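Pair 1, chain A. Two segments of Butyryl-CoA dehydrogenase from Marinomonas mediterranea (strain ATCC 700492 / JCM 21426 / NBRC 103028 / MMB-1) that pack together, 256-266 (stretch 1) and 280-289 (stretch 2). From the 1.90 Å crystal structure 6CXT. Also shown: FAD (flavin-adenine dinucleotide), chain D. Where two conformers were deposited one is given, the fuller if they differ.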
# COMPACT_ATOMS: atom_id res chain seq x y z
N ARG A 256 -16.89 -6.82 14.12
CA ARG A 256 -17.39 -8.15 13.81
C ARG A 256 -16.47 -8.96 12.89
O ARG A 256 -16.15 -10.11 13.19
CB ARG A 256 -18.84 -8.14 13.26
CG ARG A 256 -19.33 -9.57 12.92
CD ARG A 256 -20.79 -9.63 12.38
NE ARG A 256 -20.93 -8.82 11.16
CZ ARG A 256 -21.65 -7.69 11.06
NH1 ARG A 256 -22.35 -7.19 12.10
NH2 ARG A 256 -21.71 -7.08 9.87
N ASP A 257 -16.06 -8.37 11.76
CA ASP A 257 -15.04 -8.97 10.91
C ASP A 257 -13.81 -9.43 11.71
O ASP A 257 -13.32 -10.55 11.55
CB ASP A 257 -14.51 -7.96 9.85
CG ASP A 257 -15.50 -7.73 8.68
OD1 ASP A 257 -16.51 -8.51 8.54
OD2 ASP A 257 -15.22 -6.79 7.85
N LEU A 258 -13.30 -8.54 12.54
CA LEU A 258 -12.08 -8.82 13.32
C LEU A 258 -12.30 -9.99 14.29
O LEU A 258 -11.49 -10.91 14.35
CB LEU A 258 -11.65 -7.57 14.07
CG LEU A 258 -10.43 -7.71 15.00
CD1 LEU A 258 -9.21 -8.17 14.18
CD2 LEU A 258 -10.14 -6.36 15.66
N ASN A 259 -13.39 -9.93 15.04
CA ASN A 259 -13.79 -11.03 15.97
C ASN A 259 -13.90 -12.34 15.26
O ASN A 259 -13.38 -13.37 15.75
CB ASN A 259 -15.12 -10.70 16.66
CG ASN A 259 -14.98 -9.61 17.66
OD1 ASN A 259 -13.89 -9.20 18.01
ND2 ASN A 259 -16.11 -9.07 18.07
N GLN A 260 -14.57 -12.35 14.10
CA GLN A 260 -14.65 -13.56 13.27
C GLN A 260 -13.27 -14.06 12.80
O GLN A 260 -12.98 -15.26 12.86
CB GLN A 260 -15.57 -13.39 12.04
CG GLN A 260 -17.03 -13.28 12.46
CD GLN A 260 -17.95 -12.82 11.33
OE1 GLN A 260 -17.50 -12.37 10.26
NE2 GLN A 260 -19.23 -12.86 11.59
N CYS A 261 -12.40 -13.18 12.30
CA CYS A 261 -11.06 -13.61 11.89
C CYS A 261 -10.23 -14.19 13.08
O CYS A 261 -9.46 -15.11 12.85
CB CYS A 261 -10.26 -12.44 11.27
SG CYS A 261 -10.99 -12.13 9.63
N ILE A 262 -10.35 -13.62 14.26
CA ILE A 262 -9.53 -14.06 15.42
C ILE A 262 -10.00 -15.48 15.79
O ILE A 262 -9.20 -16.41 15.88
CB ILE A 262 -9.64 -13.09 16.60
CG1 ILE A 262 -8.94 -11.74 16.24
CG2 ILE A 262 -9.04 -13.70 17.87
CD1 ILE A 262 -9.26 -10.65 17.25
N GLU A 263 -11.32 -15.62 15.89
CA GLU A 263 -11.93 -16.94 16.20
C GLU A 263 -11.53 -17.99 15.18
O GLU A 263 -11.06 -19.10 15.53
CB GLU A 263 -13.46 -16.81 16.38
CG GLU A 263 -14.25 -18.12 16.56
CD GLU A 263 -13.89 -18.91 17.83
OE1 GLU A 263 -14.25 -20.12 17.89
OE2 GLU A 263 -13.27 -18.35 18.77
N TYR A 264 -11.64 -17.63 13.91
CA TYR A 264 -11.31 -18.57 12.87
C TYR A 264 -9.82 -18.92 12.86
O TYR A 264 -9.45 -20.07 12.70
CB TYR A 264 -11.72 -17.99 11.49
CG TYR A 264 -11.70 -19.04 10.42
CD1 TYR A 264 -12.68 -20.10 10.42
CD2 TYR A 264 -10.70 -19.07 9.49
CE1 TYR A 264 -12.64 -21.10 9.47
CE2 TYR A 264 -10.65 -20.09 8.50
CZ TYR A 264 -11.64 -21.09 8.53
OH TYR A 264 -11.67 -22.07 7.58
N ALA A 265 -8.96 -17.92 13.01
CA ALA A 265 -7.55 -18.20 12.90
C ALA A 265 -7.11 -19.03 14.14
O ALA A 265 -6.11 -19.68 14.05
CB ALA A 265 -6.73 -16.91 12.82
N ASN A 266 -7.84 -18.95 15.24
CA ASN A 266 -7.52 -19.76 16.47
C ASN A 266 -8.13 -21.16 16.42
O ASN A 266 -7.79 -21.99 17.25
CB ASN A 266 -8.01 -19.07 17.73
CG ASN A 266 -7.10 -17.94 18.17
OD1 ASN A 266 -5.97 -17.85 17.75
ND2 ASN A 266 -7.60 -17.09 19.04
N ALA A 280 1.86 -14.45 8.17
CA ALA A 280 1.08 -13.94 7.01
C ALA A 280 -0.40 -13.77 7.37
O ALA A 280 -1.09 -12.82 6.89
CB ALA A 280 1.25 -14.83 5.78
N VAL A 281 -0.90 -14.66 8.25
CA VAL A 281 -2.24 -14.57 8.74
C VAL A 281 -2.31 -13.65 9.96
O VAL A 281 -3.14 -12.71 10.00
CB VAL A 281 -2.81 -15.97 9.12
CG1 VAL A 281 -4.16 -15.79 9.84
CG2 VAL A 281 -2.90 -16.82 7.87
N SER A 282 -1.49 -13.91 11.00
CA SER A 282 -1.69 -13.18 12.24
C SER A 282 -1.35 -11.67 12.07
O SER A 282 -2.06 -10.81 12.63
CB SER A 282 -0.83 -13.77 13.39
OG SER A 282 0.57 -13.72 13.06
N HIS A 283 -0.31 -11.36 11.30
CA HIS A 283 0.08 -9.91 11.13
C HIS A 283 -0.94 -9.17 10.28
O HIS A 283 -1.20 -7.99 10.53
CB HIS A 283 1.48 -9.80 10.58
CG HIS A 283 2.50 -10.13 11.63
ND1 HIS A 283 3.77 -9.61 11.65
CD2 HIS A 283 2.36 -10.85 12.76
CE1 HIS A 283 4.42 -10.06 12.72
NE2 HIS A 283 3.57 -10.79 13.43
N ARG A 284 -1.53 -9.94 9.39
CA ARG A 284 -2.73 -9.40 8.65
C ARG A 284 -3.95 -8.97 9.61
O ARG A 284 -4.50 -7.85 9.65
CB ARG A 284 -3.24 -10.43 7.64
CG ARG A 284 -4.36 -9.97 6.72
CD ARG A 284 -4.55 -10.88 5.50
NE ARG A 284 -3.48 -10.89 4.53
CZ ARG A 284 -3.13 -9.89 3.70
NH1 ARG A 284 -3.77 -8.76 3.67
NH2 ARG A 284 -2.11 -10.02 2.86
N ILE A 285 -4.17 -9.91 10.54
CA ILE A 285 -5.19 -9.60 11.57
C ILE A 285 -4.77 -8.45 12.48
O ILE A 285 -5.63 -7.59 12.87
CB ILE A 285 -5.58 -10.89 12.37
CG1 ILE A 285 -6.20 -11.87 11.38
CG2 ILE A 285 -6.60 -10.59 13.48
CD1 ILE A 285 -6.45 -13.28 11.97
N ALA A 286 -3.48 -8.40 12.83
CA ALA A 286 -3.01 -7.30 13.65
C ALA A 286 -3.31 -5.94 12.95
O ALA A 286 -3.78 -5.00 13.56
CB ALA A 286 -1.50 -7.42 13.88
N ASP A 287 -3.07 -5.90 11.65
CA ASP A 287 -3.33 -4.65 10.90
C ASP A 287 -4.81 -4.36 10.79
O ASP A 287 -5.18 -3.18 10.77
CB ASP A 287 -2.71 -4.71 9.50
CG ASP A 287 -1.20 -4.58 9.49
OD1 ASP A 287 -0.58 -4.05 10.46
OD2 ASP A 287 -0.58 -5.08 8.49
N MET A 288 -5.68 -5.37 10.74
CA MET A 288 -7.13 -5.10 10.83
C MET A 288 -7.42 -4.45 12.18
O MET A 288 -8.23 -3.50 12.27
CB MET A 288 -7.93 -6.42 10.71
CG MET A 288 -7.82 -7.10 9.36
SD MET A 288 -8.59 -8.77 9.38
CE MET A 288 -10.31 -8.28 9.56
N GLY A 289 -6.78 -4.94 13.25
CA GLY A 289 -7.04 -4.35 14.59
C GLY A 289 -6.54 -2.89 14.65
O GLY A 289 -7.20 -2.00 15.21
PA FAD D . -6.74 -22.45 4.54
O1A FAD D . -5.66 -23.31 3.93
O2A FAD D . -7.57 -22.83 5.75
O5B FAD D . -6.11 -20.96 4.75
C5B FAD D . -6.80 -19.93 5.50
C4B FAD D . -5.77 -18.78 5.62
O4B FAD D . -4.57 -19.26 6.28
C3B FAD D . -5.36 -18.27 4.25
O3B FAD D . -5.13 -16.87 4.45
C2B FAD D . -3.99 -18.95 4.03
O2B FAD D . -3.14 -18.27 3.07
C1B FAD D . -3.43 -19.02 5.48
N9A FAD D . -2.40 -20.08 5.55
C8A FAD D . -2.59 -21.42 5.50
N7A FAD D . -1.37 -22.07 5.48
C5A FAD D . -0.40 -21.12 5.48
C6A FAD D . 1.09 -21.07 5.48
N6A FAD D . 1.85 -22.22 5.43
N1A FAD D . 1.68 -19.84 5.50
C2A FAD D . 0.97 -18.66 5.52
N3A FAD D . -0.38 -18.65 5.55
C4A FAD D . -1.10 -19.81 5.53
N1 FAD D . -9.59 -27.13 -4.62
C2 FAD D . -9.53 -28.26 -5.40
O2 FAD D . -8.99 -29.27 -4.87
N3 FAD D . -10.03 -28.34 -6.67
C4 FAD D . -10.68 -27.29 -7.23
O4 FAD D . -11.13 -27.38 -8.37
C4X FAD D . -10.80 -26.02 -6.43
N5 FAD D . -11.45 -24.93 -6.89
C5X FAD D . -11.62 -23.80 -6.14
C6 FAD D . -12.33 -22.71 -6.71
C7 FAD D . -12.54 -21.55 -5.95
C7M FAD D . -13.33 -20.41 -6.55
C8 FAD D . -12.01 -21.45 -4.58
C8M FAD D . -12.20 -20.21 -3.78
C9 FAD D . -11.27 -22.51 -4.02
C9A FAD D . -11.06 -23.69 -4.78
N10 FAD D . -10.35 -24.81 -4.25
C10 FAD D . -10.22 -25.99 -5.07
C1' FAD D . -9.80 -24.80 -2.90
C2' FAD D . -8.54 -23.90 -2.88
O2' FAD D . -7.41 -24.47 -3.56
C3' FAD D . -8.25 -23.53 -1.43
O3' FAD D . -9.35 -22.69 -1.00
C4' FAD D . -6.88 -22.92 -1.09
O4' FAD D . -5.83 -23.92 -1.28
C5' FAD D . -6.83 -22.44 0.36
O5' FAD D . -7.28 -23.51 1.20
P FAD D . -8.37 -23.21 2.29
O1P FAD D . -8.64 -24.48 3.10
O2P FAD D . -9.62 -22.56 1.72
O3P FAD D . -7.76 -22.15 3.32

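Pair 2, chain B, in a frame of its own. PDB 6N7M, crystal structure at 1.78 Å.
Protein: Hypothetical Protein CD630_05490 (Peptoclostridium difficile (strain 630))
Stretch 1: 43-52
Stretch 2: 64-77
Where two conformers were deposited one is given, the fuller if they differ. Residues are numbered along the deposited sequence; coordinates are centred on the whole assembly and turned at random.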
# COMPACT_ATOMS: atom_id res chain seq x y z
N HIS B 43 -1.61 7.68 7.79
CA HIS B 43 -1.49 7.56 6.32
C HIS B 43 -2.63 8.33 5.64
O HIS B 43 -2.36 9.11 4.66
CB HIS B 43 -1.39 6.07 5.93
CG HIS B 43 -1.46 5.84 4.47
ND1 HIS B 43 -0.45 6.22 3.62
CD2 HIS B 43 -2.41 5.27 3.71
CE1 HIS B 43 -0.80 5.95 2.38
NE2 HIS B 43 -1.98 5.35 2.42
N ILE B 44 -3.84 8.17 6.17
CA ILE B 44 -5.04 8.87 5.63
C ILE B 44 -4.86 10.37 5.75
O ILE B 44 -5.19 11.06 4.81
CB ILE B 44 -6.32 8.39 6.35
CG1 ILE B 44 -6.67 6.96 5.93
CG2 ILE B 44 -7.49 9.35 6.11
CD1 ILE B 44 -7.75 6.32 6.77
N GLN B 45 -4.31 10.85 6.88
CA GLN B 45 -4.15 12.31 7.10
C GLN B 45 -3.10 12.85 6.12
O GLN B 45 -3.28 13.98 5.62
CB GLN B 45 -3.77 12.60 8.55
CG GLN B 45 -3.60 14.07 8.86
CD GLN B 45 -4.89 14.83 8.68
OE1 GLN B 45 -5.98 14.33 8.94
NE2 GLN B 45 -4.77 16.08 8.30
N GLU B 46 -2.05 12.07 5.86
CA GLU B 46 -1.00 12.51 4.91
C GLU B 46 -1.64 12.63 3.52
O GLU B 46 -1.31 13.61 2.81
CB GLU B 46 0.19 11.54 4.87
CG GLU B 46 1.40 12.14 4.18
CD GLU B 46 2.55 11.20 3.85
OE1 GLU B 46 3.52 11.67 3.25
OE2 GLU B 46 2.45 9.99 4.16
N LEU B 47 -2.55 11.71 3.18
CA LEU B 47 -3.22 11.74 1.85
C LEU B 47 -4.19 12.92 1.79
O LEU B 47 -4.32 13.52 0.69
CB LEU B 47 -3.97 10.44 1.60
CG LEU B 47 -4.50 10.28 0.18
CD1 LEU B 47 -3.36 10.34 -0.83
CD2 LEU B 47 -5.28 8.98 0.03
N LYS B 48 -4.86 13.20 2.90
CA LYS B 48 -5.81 14.34 2.93
C LYS B 48 -5.02 15.64 2.75
O LYS B 48 -5.48 16.52 1.95
CB LYS B 48 -6.62 14.37 4.22
CG LYS B 48 -7.69 13.30 4.30
CD LYS B 48 -8.45 13.26 5.58
CE LYS B 48 -9.41 14.41 5.77
NZ LYS B 48 -10.29 14.18 6.94
N ASP B 49 -3.89 15.73 3.42
CA ASP B 49 -3.07 16.97 3.33
C ASP B 49 -2.55 17.12 1.91
O ASP B 49 -2.60 18.25 1.36
CB ASP B 49 -1.95 16.94 4.37
CG ASP B 49 -2.44 16.98 5.80
OD1 ASP B 49 -3.66 17.09 6.00
OD2 ASP B 49 -1.60 16.86 6.70
N TYR B 50 -2.12 16.00 1.31
CA TYR B 50 -1.57 16.05 -0.06
C TYR B 50 -2.66 16.48 -1.05
O TYR B 50 -2.38 17.35 -1.92
CB TYR B 50 -0.91 14.72 -0.42
CG TYR B 50 -0.16 14.84 -1.72
CD1 TYR B 50 1.09 15.42 -1.76
CD2 TYR B 50 -0.75 14.46 -2.91
CE1 TYR B 50 1.77 15.60 -2.95
CE2 TYR B 50 -0.08 14.61 -4.11
CZ TYR B 50 1.17 15.19 -4.13
OH TYR B 50 1.86 15.31 -5.31
N ALA B 51 -3.87 15.97 -0.89
CA ALA B 51 -4.97 16.29 -1.82
C ALA B 51 -5.26 17.80 -1.80
O ALA B 51 -5.86 18.26 -2.77
CB ALA B 51 -6.21 15.51 -1.44
N LYS B 52 -4.90 18.49 -0.72
CA LYS B 52 -5.16 19.95 -0.60
C LYS B 52 -3.95 20.77 -1.09
O LYS B 52 -4.09 22.01 -1.14
CB LYS B 52 -5.50 20.29 0.85
CG LYS B 52 -6.87 19.82 1.33
CD LYS B 52 -8.02 20.32 0.48
CE LYS B 52 -8.09 21.83 0.32
NZ LYS B 52 -8.26 22.54 1.62
N ASP B 64 -12.33 11.46 -7.49
CA ASP B 64 -11.94 10.05 -7.26
C ASP B 64 -11.07 9.98 -6.00
O ASP B 64 -11.20 9.02 -5.24
CB ASP B 64 -11.20 9.46 -8.47
CG ASP B 64 -12.08 9.38 -9.71
OD1 ASP B 64 -13.32 9.33 -9.54
OD2 ASP B 64 -11.52 9.39 -10.84
N LEU B 65 -10.18 10.96 -5.82
CA LEU B 65 -9.29 10.92 -4.63
C LEU B 65 -10.12 11.12 -3.35
O LEU B 65 -9.90 10.39 -2.37
CB LEU B 65 -8.21 12.00 -4.80
CG LEU B 65 -7.19 12.11 -3.66
CD1 LEU B 65 -6.62 10.75 -3.29
CD2 LEU B 65 -6.07 13.06 -4.03
N GLU B 66 -11.10 12.03 -3.39
CA GLU B 66 -11.95 12.26 -2.19
C GLU B 66 -12.77 11.00 -1.90
O GLU B 66 -12.93 10.70 -0.73
CB GLU B 66 -12.81 13.50 -2.39
CG GLU B 66 -11.96 14.77 -2.44
CD GLU B 66 -12.74 16.07 -2.50
OE1 GLU B 66 -13.93 16.07 -2.15
OE2 GLU B 66 -12.14 17.08 -2.91
N GLU B 67 -13.22 10.30 -2.95
CA GLU B 67 -13.98 9.03 -2.82
C GLU B 67 -13.09 7.94 -2.22
O GLU B 67 -13.58 7.15 -1.36
CB GLU B 67 -14.47 8.59 -4.20
CG GLU B 67 -15.41 7.41 -4.17
CD GLU B 67 -15.75 6.88 -5.55
OE1 GLU B 67 -14.89 7.01 -6.46
OE2 GLU B 67 -16.88 6.36 -5.74
N THR B 68 -11.85 7.83 -2.70
CA THR B 68 -10.87 6.85 -2.15
C THR B 68 -10.60 7.15 -0.66
O THR B 68 -10.55 6.21 0.11
CB THR B 68 -9.58 6.85 -2.99
OG1 THR B 68 -9.93 6.39 -4.29
CG2 THR B 68 -8.45 6.01 -2.44
N ILE B 69 -10.37 8.42 -0.30
CA ILE B 69 -10.15 8.79 1.13
C ILE B 69 -11.38 8.37 1.97
O ILE B 69 -11.18 7.80 3.06
CB ILE B 69 -9.81 10.29 1.22
CG1 ILE B 69 -8.41 10.53 0.64
CG2 ILE B 69 -9.92 10.77 2.65
CD1 ILE B 69 -8.00 11.98 0.53
N LYS B 70 -12.59 8.57 1.44
CA LYS B 70 -13.82 8.18 2.19
C LYS B 70 -13.77 6.68 2.45
O LYS B 70 -14.06 6.29 3.57
CB LYS B 70 -15.11 8.57 1.46
CG LYS B 70 -15.49 10.04 1.59
CD LYS B 70 -16.82 10.39 0.92
CE LYS B 70 -17.35 11.74 1.35
NZ LYS B 70 -18.74 11.98 0.89
N LYS B 71 -13.45 5.89 1.42
CA LYS B 71 -13.35 4.42 1.52
C LYS B 71 -12.28 4.07 2.56
O LYS B 71 -12.52 3.17 3.35
CB LYS B 71 -13.01 3.83 0.15
CG LYS B 71 -12.66 2.34 0.13
CD LYS B 71 -12.00 1.89 -1.17
CE LYS B 71 -10.65 2.52 -1.42
NZ LYS B 71 -9.97 1.93 -2.60
N MSE B 72 -11.15 4.77 2.55
CA MSE B 72 -10.09 4.43 3.54
C MSE B 72 -10.59 4.71 4.97
O MSE B 72 -10.26 3.94 5.87
CB MSE B 72 -8.80 5.17 3.18
CG MSE B 72 -8.29 4.82 1.83
SE MSE B 72 -6.80 5.98 1.37
CE MSE B 72 -5.44 5.38 2.61
N GLU B 73 -11.32 5.81 5.18
CA GLU B 73 -11.89 6.12 6.52
C GLU B 73 -12.82 4.97 6.98
O GLU B 73 -12.81 4.66 8.20
CB GLU B 73 -12.58 7.48 6.50
CG GLU B 73 -11.63 8.63 6.34
CD GLU B 73 -12.29 9.95 5.98
OE1 GLU B 73 -13.50 9.95 5.70
OE2 GLU B 73 -11.58 10.97 5.96
N GLN B 74 -13.58 4.37 6.06
CA GLN B 74 -14.46 3.22 6.41
C GLN B 74 -13.58 2.02 6.79
O GLN B 74 -13.93 1.33 7.76
CB GLN B 74 -15.38 2.84 5.25
CG GLN B 74 -16.41 3.91 4.92
CD GLN B 74 -17.17 3.56 3.66
OE1 GLN B 74 -16.76 2.69 2.89
NE2 GLN B 74 -18.27 4.24 3.43
N GLU B 75 -12.47 1.82 6.07
CA GLU B 75 -11.56 0.68 6.38
C GLU B 75 -10.89 0.92 7.74
O GLU B 75 -10.72 -0.04 8.48
CB GLU B 75 -10.51 0.48 5.27
CG GLU B 75 -11.04 -0.10 3.98
CD GLU B 75 -10.07 -0.01 2.81
OE1 GLU B 75 -10.44 -0.47 1.72
OE2 GLU B 75 -8.97 0.59 2.96
N LEU B 76 -10.53 2.17 8.03
CA LEU B 76 -9.86 2.50 9.31
C LEU B 76 -10.76 2.07 10.46
O LEU B 76 -10.27 1.46 11.41
CB LEU B 76 -9.61 4.01 9.38
CG LEU B 76 -9.01 4.52 10.68
CD1 LEU B 76 -7.61 3.98 10.91
CD2 LEU B 76 -9.02 6.03 10.73
N GLU B 77 -12.05 2.40 10.39
CA GLU B 77 -13.01 2.05 11.47
C GLU B 77 -13.12 0.53 11.53
O GLU B 77 -13.25 0.01 12.65
CB GLU B 77 -14.35 2.74 11.22
CG GLU B 77 -15.32 2.58 12.36
CD GLU B 77 -14.83 3.14 13.68
OE1 GLU B 77 -13.69 3.61 13.72
OE2 GLU B 77 -15.59 3.08 14.67

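Both pairs pack two helices nearly antiparallel: the N-to-C directions lie 158° apart in pair 1 and 164° in pair 2, with axes approaching to 10.1 and 10.5 Å. Over 14 central residues the backbones superpose to 0.3 Å, so the comparison becomes one of side chains on a common scaffold. No hydrogen bond crosses between the helices in either pair; packing carries most of both contacts.

A constant element on the second helix is an isoleucine and a methionine one turn apart. Ile285(A) matches Ile69(B), and Met288(A) matches Met72(B), the latter a selenomethionine; all four keep the same rotamers, m,t for the isoleucines and m,t,p for the methionines. Ile285(A) is a knob among Leu258(A), Cys261(A), Ile262(A) and Ala265(A), its CD1 3.7 Å from Ala265(A) CB.

The position facing this couple on the first helix varies in bulk. In pair 1 it is Cys261(A); Ile285(A) CD1 lies 3.6 Å from Cys261(A) O and 4.0 Å from its CB, while Cys261(A) SG lies 3.9 Å from Met288(A) CE. In pair 2 it is Leu47(B), and one methyl serves three neighbours: Leu47(B) CD2 is 3.5 Å from Ile69(B) CG1, 3.6 Å from Met72(B) SE and 4.0 Å from Leu65(B) CD1.

One turn on, alanine is kept, and the partner opposite changes size. Ala265(A) CB meets Val281(A) CG1 at 4.1 Å; Ala51(B) CB meets the longer Leu65(B) at CD2, 3.6 Å away. Val281(A) also touches the flavin-adenine dinucleotide, its CG2 3.3 Å from FAD C1B.

At the other end, Leu258(A) matches Ile44(B). Leu258(A) CD1 packs 3.6 Å from Ile285(A) CG2, and its CD2 lies 3.8 Å from Gly289(A) CA, a close approach to bare backbone. Ile44(B) instead sets CD1 3.6 Å from Met72(B) O and CG2 4.2 Å from the CG of Glu73(B), the match of Gly289(A). The methionine methyl also has a neighbour at the preceding position: Met288(A) CE is 4.2 Å from Asp257(A) CB, and Met72(B) CE is 3.2 Å from His43(B) CD2.

The flank shows the clearest change of chemistry. Ile262(A) CG1 rests 3.8 Å from Ile285(A) CG2; its match Lys48(B) repeats that apolar contact with its stem, CG to Ile69(B) CG2 at 3.8 Å, then extends NZ to a salt bridge with Glu73(B) OE2 at 3.6 Å. The rule is a fixed isoleucine-methionine couple with a kept alanine facing it, and bulk and charge adjusted around them.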